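Local coordinates for ferrous iron uptake transporter protein B (Streptococcus thermophilus, PDB 3TAH) that probably drives ferrous iron uptake across the cell membrane through GTP binding and hydrolysis, represented here by its cytosolic G-protein domain and the attached helical domain, at residues M62-P67 with V71-L76; Q102-G107 with L136-V141; E187-S192 with F200-L205; F237-D240 with I246-R249. The protein carries 1 engineered substitution. All blocks are in the same frame, centred on the assembly; numbering follows the deposited sequence.

Contact 1 of 4, residues M62-P67 with V71-L76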
# COMPACT_ATOMS: atom_id res chain seq x y z
N MET A 62 -5.41 -4.71 3.43
CA MET A 62 -6.62 -3.96 3.08
C MET A 62 -7.76 -4.95 2.77
O MET A 62 -8.23 -5.06 1.63
CB MET A 62 -6.34 -2.98 1.95
CG MET A 62 -5.66 -1.72 2.45
SD MET A 62 -5.54 -0.43 1.19
CE MET A 62 -4.37 -1.23 0.18
N SER A 63 -8.18 -5.63 3.82
CA SER A 63 -9.27 -6.60 3.75
C SER A 63 -10.59 -5.92 4.14
O SER A 63 -10.59 -4.80 4.66
CB SER A 63 -8.99 -7.80 4.67
OG SER A 63 -9.56 -7.57 5.95
N PRO A 64 -11.73 -6.58 3.89
CA PRO A 64 -13.01 -5.94 4.23
C PRO A 64 -13.45 -6.11 5.69
O PRO A 64 -14.54 -5.65 6.05
CB PRO A 64 -14.01 -6.62 3.25
CG PRO A 64 -13.39 -7.92 2.85
CD PRO A 64 -11.91 -7.88 3.21
N TYR A 65 -12.61 -6.71 6.53
CA TYR A 65 -13.02 -7.22 7.85
C TYR A 65 -12.73 -6.34 9.07
O TYR A 65 -12.98 -6.78 10.20
CB TYR A 65 -12.38 -8.60 8.03
CG TYR A 65 -12.73 -9.56 6.90
CD1 TYR A 65 -14.06 -9.84 6.59
CD2 TYR A 65 -11.73 -10.18 6.14
CE1 TYR A 65 -14.39 -10.71 5.56
CE2 TYR A 65 -12.06 -11.06 5.10
CZ TYR A 65 -13.40 -11.32 4.82
OH TYR A 65 -13.77 -12.17 3.81
N SER A 66 -12.21 -5.13 8.89
CA SER A 66 -12.14 -4.21 10.02
C SER A 66 -12.45 -2.78 9.59
O SER A 66 -12.15 -2.41 8.44
CB SER A 66 -10.79 -4.27 10.74
OG SER A 66 -9.81 -3.53 10.07
N PRO A 67 -13.05 -1.99 10.50
CA PRO A 67 -13.33 -0.59 10.22
C PRO A 67 -12.09 0.21 9.83
O PRO A 67 -12.17 1.06 8.96
CB PRO A 67 -13.88 -0.08 11.55
CG PRO A 67 -14.55 -1.29 12.13
CD PRO A 67 -13.61 -2.39 11.81
N VAL A 71 -11.45 2.24 6.40
CA VAL A 71 -11.09 3.65 6.37
C VAL A 71 -9.86 3.88 5.49
O VAL A 71 -9.86 4.78 4.64
CB VAL A 71 -10.89 4.23 7.80
CG1 VAL A 71 -9.95 5.46 7.83
CG2 VAL A 71 -12.27 4.55 8.39
N ALA A 72 -8.84 3.05 5.66
CA ALA A 72 -7.60 3.22 4.89
C ALA A 72 -7.88 3.04 3.39
O ALA A 72 -7.49 3.87 2.57
CB ALA A 72 -6.53 2.26 5.36
N ARG A 73 -8.58 1.96 3.05
CA ARG A 73 -8.90 1.68 1.65
C ARG A 73 -9.70 2.81 0.98
O ARG A 73 -9.31 3.30 -0.08
CB ARG A 73 -9.68 0.38 1.53
CG ARG A 73 -9.93 -0.03 0.10
CD ARG A 73 -11.04 -1.04 -0.01
NE ARG A 73 -10.69 -2.34 0.55
CZ ARG A 73 -11.33 -3.48 0.29
NH1 ARG A 73 -12.36 -3.50 -0.56
NH2 ARG A 73 -10.93 -4.60 0.86
N ASP A 74 -10.82 3.20 1.60
CA ASP A 74 -11.69 4.24 1.04
C ASP A 74 -10.92 5.53 0.81
O ASP A 74 -11.05 6.18 -0.23
CB ASP A 74 -12.91 4.52 1.93
CG ASP A 74 -13.87 3.34 2.00
OD1 ASP A 74 -13.78 2.41 1.16
OD2 ASP A 74 -14.73 3.32 2.91
N TYR A 75 -10.11 5.91 1.79
CA TYR A 75 -9.31 7.11 1.65
C TYR A 75 -8.34 7.00 0.48
O TYR A 75 -8.26 7.89 -0.37
CB TYR A 75 -8.55 7.41 2.92
CG TYR A 75 -7.67 8.60 2.72
CD1 TYR A 75 -8.20 9.89 2.71
CD2 TYR A 75 -6.30 8.45 2.52
CE1 TYR A 75 -7.39 11.00 2.52
CE2 TYR A 75 -5.49 9.54 2.33
CZ TYR A 75 -6.03 10.81 2.33
OH TYR A 75 -5.21 11.90 2.13
N LEU A 76 -7.59 5.90 0.42
CA LEU A 76 -6.61 5.73 -0.66
C LEU A 76 -7.23 5.62 -2.06
O LEU A 76 -6.64 6.10 -3.02
CB LEU A 76 -5.68 4.55 -0.38
CG LEU A 76 -4.79 4.75 0.85
CD1 LEU A 76 -4.02 3.47 1.13
CD2 LEU A 76 -3.83 5.96 0.67
O HOH W 1 -9.62 -2.52 3.17

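Contact 2 of 4, residues Q102-G107 with L136-V141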
# COMPACT_ATOMS: atom_id res chain seq x y z
N GLN A 102 -0.09 -4.17 -1.65
CA GLN A 102 -1.44 -3.67 -1.84
C GLN A 102 -1.51 -2.16 -1.98
O GLN A 102 -2.31 -1.65 -2.76
CB GLN A 102 -2.32 -4.12 -0.68
CG GLN A 102 -2.44 -5.63 -0.54
CD GLN A 102 -3.16 -6.01 0.72
OE1 GLN A 102 -4.28 -5.56 0.94
NE2 GLN A 102 -2.52 -6.81 1.57
N LEU A 103 -0.66 -1.45 -1.23
CA LEU A 103 -0.55 0.01 -1.35
C LEU A 103 -0.09 0.42 -2.75
O LEU A 103 -0.67 1.35 -3.34
CB LEU A 103 0.38 0.57 -0.28
CG LEU A 103 -0.06 0.36 1.18
CD1 LEU A 103 1.07 0.77 2.15
CD2 LEU A 103 -1.37 1.09 1.52
N ILE A 104 0.91 -0.27 -3.30
CA ILE A 104 1.41 0.04 -4.65
C ILE A 104 0.26 -0.08 -5.66
O ILE A 104 0.12 0.74 -6.56
CB ILE A 104 2.61 -0.86 -5.04
CG1 ILE A 104 3.82 -0.57 -4.14
CG2 ILE A 104 2.99 -0.65 -6.52
CD1 ILE A 104 5.00 -1.57 -4.23
N GLU A 105 -0.56 -1.11 -5.49
CA GLU A 105 -1.65 -1.41 -6.41
C GLU A 105 -2.76 -0.35 -6.44
O GLU A 105 -3.52 -0.28 -7.41
CB GLU A 105 -2.21 -2.79 -6.09
CG GLU A 105 -1.20 -3.89 -6.44
CD GLU A 105 -1.47 -5.23 -5.80
OE1 GLU A 105 -2.39 -5.35 -4.96
OE2 GLU A 105 -0.73 -6.17 -6.15
N THR A 106 -2.85 0.48 -5.41
CA THR A 106 -3.82 1.59 -5.41
C THR A 106 -3.55 2.62 -6.51
O THR A 106 -4.44 3.40 -6.89
CB THR A 106 -3.86 2.34 -4.05
OG1 THR A 106 -2.63 3.07 -3.87
CG2 THR A 106 -4.12 1.39 -2.87
N GLY A 107 -2.31 2.65 -7.00
CA GLY A 107 -1.89 3.61 -8.00
C GLY A 107 -1.46 4.97 -7.47
O GLY A 107 -1.14 5.84 -8.27
N LEU A 136 11.55 -3.41 -5.52
CA LEU A 136 10.16 -3.04 -5.19
C LEU A 136 9.56 -2.01 -6.15
O LEU A 136 8.33 -1.87 -6.20
CB LEU A 136 10.04 -2.49 -3.77
CG LEU A 136 10.10 -3.49 -2.63
CD1 LEU A 136 10.06 -2.75 -1.29
CD2 LEU A 136 8.95 -4.52 -2.71
N GLY A 137 10.40 -1.30 -6.89
CA GLY A 137 9.97 -0.25 -7.81
C GLY A 137 9.44 0.98 -7.09
O GLY A 137 8.61 1.70 -7.63
N VAL A 138 9.93 1.22 -5.87
CA VAL A 138 9.55 2.40 -5.09
C VAL A 138 10.77 2.98 -4.39
O VAL A 138 11.70 2.24 -4.06
CB VAL A 138 8.50 2.11 -4.00
CG1 VAL A 138 7.21 1.59 -4.65
CG2 VAL A 138 9.04 1.15 -2.92
N PRO A 139 10.78 4.30 -4.15
CA PRO A 139 11.85 4.86 -3.33
C PRO A 139 11.83 4.26 -1.93
O PRO A 139 10.75 4.01 -1.38
CB PRO A 139 11.51 6.36 -3.27
CG PRO A 139 10.55 6.61 -4.38
CD PRO A 139 9.86 5.33 -4.66
N VAL A 140 13.01 4.03 -1.36
CA VAL A 140 13.14 3.55 0.01
C VAL A 140 14.20 4.40 0.72
O VAL A 140 15.29 4.60 0.19
CB VAL A 140 13.56 2.06 0.07
CG1 VAL A 140 13.63 1.58 1.52
CG2 VAL A 140 12.60 1.16 -0.74
N VAL A 141 13.87 4.88 1.92
CA VAL A 141 14.79 5.63 2.77
C VAL A 141 14.84 5.00 4.16
O VAL A 141 13.80 4.83 4.81
CB VAL A 141 14.36 7.11 2.89
CG1 VAL A 141 15.29 7.88 3.85
CG2 VAL A 141 14.34 7.78 1.53

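Contact 3 of 4, residues E187-S192 with F200-L205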
# COMPACT_ATOMS: atom_id res chain seq x y z
N GLU A 187 -10.03 -6.35 -18.81
CA GLU A 187 -10.81 -6.28 -20.06
C GLU A 187 -12.30 -6.24 -19.77
O GLU A 187 -13.02 -5.43 -20.33
CB GLU A 187 -10.56 -7.49 -20.98
CG GLU A 187 -9.16 -7.61 -21.55
CD GLU A 187 -8.82 -9.04 -22.03
OE1 GLU A 187 -9.74 -9.86 -22.29
OE2 GLU A 187 -7.62 -9.36 -22.15
N VAL A 188 -12.77 -7.11 -18.87
CA VAL A 188 -14.17 -7.15 -18.50
C VAL A 188 -14.61 -5.84 -17.81
O VAL A 188 -15.72 -5.36 -18.04
CB VAL A 188 -14.50 -8.33 -17.58
N LEU A 189 -13.73 -5.28 -16.99
CA LEU A 189 -14.03 -4.03 -16.28
C LEU A 189 -14.23 -2.83 -17.20
O LEU A 189 -15.08 -1.97 -16.93
CB LEU A 189 -12.94 -3.72 -15.25
CG LEU A 189 -13.09 -4.49 -13.94
CD1 LEU A 189 -11.81 -4.37 -13.12
CD2 LEU A 189 -14.27 -3.96 -13.13
N GLY A 190 -13.45 -2.76 -18.28
CA GLY A 190 -13.53 -1.61 -19.19
C GLY A 190 -13.29 -0.32 -18.41
O GLY A 190 -12.30 -0.23 -17.67
N ASN A 191 -14.21 0.65 -18.53
CA ASN A 191 -14.10 1.94 -17.84
C ASN A 191 -14.95 2.04 -16.56
O ASN A 191 -15.26 3.14 -16.10
CB ASN A 191 -14.42 3.10 -18.79
CG ASN A 191 -15.89 3.17 -19.19
OD1 ASN A 191 -16.69 2.28 -18.88
ND2 ASN A 191 -16.26 4.24 -19.89
N SER A 192 -15.31 0.88 -16.00
CA SER A 192 -16.11 0.83 -14.77
C SER A 192 -15.37 1.33 -13.55
O SER A 192 -16.00 1.70 -12.56
CB SER A 192 -16.61 -0.60 -14.50
OG SER A 192 -17.59 -0.96 -15.45
N PHE A 200 -5.94 -2.63 -8.63
CA PHE A 200 -6.43 -2.85 -7.27
C PHE A 200 -7.81 -3.50 -7.31
O PHE A 200 -8.07 -4.48 -6.62
CB PHE A 200 -6.53 -1.53 -6.48
CG PHE A 200 -7.10 -1.71 -5.11
CD1 PHE A 200 -6.26 -1.94 -4.03
CD2 PHE A 200 -8.47 -1.65 -4.89
CE1 PHE A 200 -6.78 -2.13 -2.77
CE2 PHE A 200 -8.98 -1.84 -3.61
CZ PHE A 200 -8.13 -2.07 -2.56
N TYR A 201 -8.69 -2.93 -8.13
CA TYR A 201 -10.05 -3.45 -8.25
C TYR A 201 -10.06 -4.83 -8.91
O TYR A 201 -10.82 -5.69 -8.49
CB TYR A 201 -10.93 -2.49 -9.04
CG TYR A 201 -11.31 -1.27 -8.26
CD1 TYR A 201 -12.22 -1.36 -7.20
CD2 TYR A 201 -10.79 -0.03 -8.57
CE1 TYR A 201 -12.58 -0.24 -6.48
CE2 TYR A 201 -11.16 1.09 -7.85
CZ TYR A 201 -12.05 0.98 -6.81
OH TYR A 201 -12.41 2.09 -6.08
N ALA A 202 -9.23 -5.03 -9.93
CA ALA A 202 -9.19 -6.32 -10.62
C ALA A 202 -8.77 -7.45 -9.65
O ALA A 202 -9.36 -8.52 -9.65
CB ALA A 202 -8.28 -6.27 -11.84
N ILE A 203 -7.76 -7.19 -8.84
CA ILE A 203 -7.27 -8.18 -7.88
C ILE A 203 -8.32 -8.44 -6.80
O ILE A 203 -8.56 -9.60 -6.43
CB ILE A 203 -5.93 -7.77 -7.24
CG1 ILE A 203 -4.83 -7.79 -8.29
CG2 ILE A 203 -5.55 -8.76 -6.10
CD1 ILE A 203 -3.57 -7.10 -7.88
N LYS A 204 -8.95 -7.38 -6.31
CA LYS A 204 -10.04 -7.53 -5.33
C LYS A 204 -11.21 -8.35 -5.86
O LYS A 204 -11.78 -9.16 -5.14
CB LYS A 204 -10.54 -6.16 -4.87
CG LYS A 204 -9.56 -5.47 -3.94
CD LYS A 204 -9.75 -5.93 -2.52
CE LYS A 204 -8.58 -5.58 -1.63
NZ LYS A 204 -7.38 -6.40 -1.96
N LEU A 205 -11.57 -8.13 -7.12
CA LEU A 205 -12.64 -8.91 -7.73
C LEU A 205 -12.25 -10.37 -7.86
O LEU A 205 -13.09 -11.26 -7.62
CB LEU A 205 -13.00 -8.35 -9.11
CG LEU A 205 -13.81 -7.05 -9.00
CD1 LEU A 205 -13.80 -6.32 -10.34
CD2 LEU A 205 -15.23 -7.34 -8.52

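Contact 4 of 4, residues F237-D240 with I246-R249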
# COMPACT_ATOMS: atom_id res chain seq x y z
N PHE A 237 -4.53 -23.58 -10.63
CA PHE A 237 -3.71 -23.56 -9.40
C PHE A 237 -4.05 -24.67 -8.38
O PHE A 237 -3.24 -24.93 -7.47
CB PHE A 237 -3.84 -22.22 -8.66
CG PHE A 237 -3.01 -21.09 -9.23
CD1 PHE A 237 -1.73 -20.84 -8.76
CD2 PHE A 237 -3.54 -20.24 -10.20
CE1 PHE A 237 -0.97 -19.79 -9.25
CE2 PHE A 237 -2.79 -19.18 -10.70
CZ PHE A 237 -1.50 -18.96 -10.22
N THR A 238 -5.22 -25.32 -8.54
CA THR A 238 -5.85 -26.20 -7.53
C THR A 238 -5.83 -25.56 -6.14
O THR A 238 -5.49 -26.18 -5.14
CB THR A 238 -5.29 -27.67 -7.50
OG1 THR A 238 -3.90 -27.68 -7.19
CG2 THR A 238 -5.52 -28.35 -8.82
N GLU A 239 -6.22 -24.28 -6.10
CA GLU A 239 -6.22 -23.49 -4.88
C GLU A 239 -7.36 -22.47 -5.01
O GLU A 239 -7.73 -22.11 -6.13
CB GLU A 239 -4.86 -22.80 -4.79
CG GLU A 239 -4.47 -22.21 -3.45
CD GLU A 239 -3.69 -23.18 -2.55
OE1 GLU A 239 -2.56 -23.61 -2.91
OE2 GLU A 239 -4.20 -23.50 -1.46
N ASP A 240 -7.91 -22.02 -3.89
CA ASP A 240 -8.96 -20.99 -3.92
C ASP A 240 -8.35 -19.64 -4.26
O ASP A 240 -7.18 -19.37 -3.94
CB ASP A 240 -9.73 -20.92 -2.60
CG ASP A 240 -8.90 -20.38 -1.47
OD1 ASP A 240 -8.14 -21.16 -0.88
OD2 ASP A 240 -8.99 -19.17 -1.20
N ILE A 246 -2.74 -14.40 -1.95
CA ILE A 246 -1.88 -14.42 -0.77
C ILE A 246 -0.53 -15.04 -1.08
O ILE A 246 0.51 -14.45 -0.76
CB ILE A 246 -2.53 -15.21 0.40
CG1 ILE A 246 -3.73 -14.46 0.99
CG2 ILE A 246 -1.51 -15.46 1.49
CD1 ILE A 246 -4.49 -15.29 2.05
N ASN A 247 -0.54 -16.21 -1.71
CA ASN A 247 0.70 -16.92 -2.04
C ASN A 247 1.55 -16.12 -3.01
O ASN A 247 2.77 -16.06 -2.85
CB ASN A 247 0.39 -18.32 -2.61
CG ASN A 247 -0.24 -19.25 -1.58
OD1 ASN A 247 -0.12 -19.03 -0.38
ND2 ASN A 247 -0.90 -20.31 -2.06
N GLU A 248 0.91 -15.50 -4.02
CA GLU A 248 1.64 -14.67 -4.99
C GLU A 248 2.26 -13.44 -4.35
O GLU A 248 3.39 -13.09 -4.70
CB GLU A 248 0.76 -14.28 -6.20
CG GLU A 248 0.44 -15.45 -7.13
CD GLU A 248 1.67 -16.14 -7.69
OE1 GLU A 248 2.62 -15.47 -8.12
OE2 GLU A 248 1.68 -17.38 -7.70
N ARG A 249 1.55 -12.77 -3.43
CA ARG A 249 2.14 -11.63 -2.71
C ARG A 249 3.41 -12.04 -1.96
O ARG A 249 4.46 -11.43 -2.12
CB ARG A 249 1.14 -10.98 -1.73
CG ARG A 249 -0.05 -10.32 -2.37
CD ARG A 249 -0.92 -9.56 -1.35
NE ARG A 249 -2.15 -9.08 -2.00
CZ ARG A 249 -2.20 -8.07 -2.85
NH1 ARG A 249 -1.11 -7.37 -3.16
NH2 ARG A 249 -3.37 -7.73 -3.40

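Contact 1 of 4, residues M62-P67 with V71-L76
Arg73 reaches back from helix 67-77 to the loop that leads into it and donates from NH2 to the backbone carbonyl of Met62, NH2 to O 2.8 Å. The bond is bent, 142° at the hydrogen, and the donor stands above the carbonyl plane. A water adds a second, indirect link: it accepts from Arg73 NE at 2.8 Å and donates to Ser63 O at 2.9 Å, so two nitrogens of one guanidinium serve consecutive loop carbonyls. Arg73 can span the gap because its CG lies anti to the backbone N (chi1 -175°), while a bend at chi3 turns the guanidinium toward the loop. At the helix start, Val71 N bonds to Pro67 O at 2.9 Å, part of the first turn, which Ser66 introduces as N-cap. The polar layer gives way to packing at Met62, whose SD lies 4.0 Å from Arg73 CA and 4.2 Å from Leu76 CD1, the Met62 and Leu76 side chains crossing at about a right angle. Arg73 NH1 forms a salt bridge to Asp209, and Phe200 of helix 198-206 covers Met62 and Arg73. Ala72 and Leu76 pack against strand 4-10, so this loop-helix junction joins the G-domain sheet to the helical domain.

Contact 2 of 4, residues Q102-G107 with L136-V141
Ile104 of helix 93-105 and Val138 carry this apolar contact, Ile104 being the one residue of 102-107 that touches the other segment. Its CD1 lies 3.9 Å from Val138 CG1, and CG1 of Ile104 follows at 4.1 Å from the same methyl, so one branch of the valine rests along the outer arm of the isoleucine, the side chains crossing at a slant. Ile104 holds CG1 anti to its own carbonyl carbon (chi1 -65°) and extends at chi2, which carries CD1 outward from the helix. That methyl also approaches the backbone carbonyl of Leu136, CD1 to O 3.9 Å, a van der Waals neighbour at the end of helix 129-136. No hydrogen bond crosses between the segments.

Polar interactions instead act within or beside each segment. Thr106 OG1 donates to Leu103 O at 2.7 Å, in the carbonyl plane, and Thr106 N reaches the same oxygen at 3.1 Å, so two donors grip one carbonyl. In the other segment, Val138 O is hydrogen-bonded to Ser133 OG.

The contact belongs to the three-layer core of a P-loop GTPase. Leu136 and Val138 also touch Ile112 of strand 110-115, the neighbour of edge strand 140-142, while Phe252 and Val256 of helix 241-259 cover Leu136 and Pro172 touches Ile104.

Contact 3 of 4, residues E187-S192 with F200-L205
Leu189, in the last turn of helix 176-189, meets Leu205 of helix 198-206 tip to tip. Its CD2 comes to 3.7 Å from Leu205 CD1, and its CD1 is only slightly farther from that methyl, at 3.9 Å. A single methyl of Leu205 therefore sits against the fork of the opposing leucine, with CG of Leu189 behind it. The two leucines share one conformation: each has CG anti to its carbonyl carbon, with chi1 -81° in Leu189 and -75° in Leu205, and chi2 is extended in both. This sends both forks out from their helices to meet midway. The second branch of Leu189 does further work, since CD1 settles over the helix backbone 4.1 Å from Ala202 CA and 4.2 Å from Ala202 CB. The small alanine lets that methyl approach the main chain itself. Beyond Leu189 the chain reverses in a type II' turn, with Gly190 at positive phi and Ser192 N bonded to Leu189 O at 3.0 Å. Ala202 also packs on Ile182, Ile185 and Leu186, and Leu205 on Val212 and Leu216. With only aliphatic carbons meeting across the contact, cohesion here depends on shape and exclusion of water, as expected inside a helical domain built from packed helices.

Contact 4 of 4, residues F237-D240 with I246-R249
The backbones stay well apart, the closest CA atoms, those of Glu239 and Asn247, being separated by 10.0 Å. Between helices 220-237 and 241-259, Thr238 leaves helical geometry with positive phi, and Asp240 caps the second helix. Side chains bridge the gap in two places. Phe237 presents CE1 to Glu248 OE2 at 3.9 Å, with ring and carboxylate planes 60° apart and the oxygen set obliquely to the ring. Glu248 gets there by folding: its chain bends at chi2 (-57°), bringing the carboxylate back toward Phe237. Its other oxygen, OE1, accepts from the backbone N of Asp175, which restrains the carboxylate. In the second place, Glu239 and Asn247 approach from opposite directions, Glu239 OE1 to Asn247 ND2 3.8 Å, with carboxylate and amide planes nearly perpendicular at 88°. That separation is too long for a hydrogen bond. The Phe237 ring also forms a cation-pi interaction with Arg177, and it packs on Ile244, as does Glu239. The chemistry thus implies a loose, partly buried contact without a hydrogen bond across it, at a helix-loop junction of the helical domain whose firmer polar attachments lead outside the two segments.

How the contacts relate
Buried packing and polar edges divide the work among the four contacts. Contacts 2 and 3 are both wholly buried and dominated by apolar side chains, with no hydrogen bond across, one in the G-protein core and the other within the helical domain. Contact 1, partly buried, relies on an arginine and a water; contact 4, the most exposed, sets polar groups near one another without a hydrogen bond. Segment 102-107 draws them together: Gln102 OE1 probably accepts from Met62 N of contact 1 at 2.9 Å, Glu105 OE1 forms a salt bridge with Arg249 NH1 of contact 4 at 3.0 Å, and Glu105 and Thr106 pack on Phe200 of contact 3. Phe200 also touches Met62, so the interdomain seam mixes apolar packing with charge.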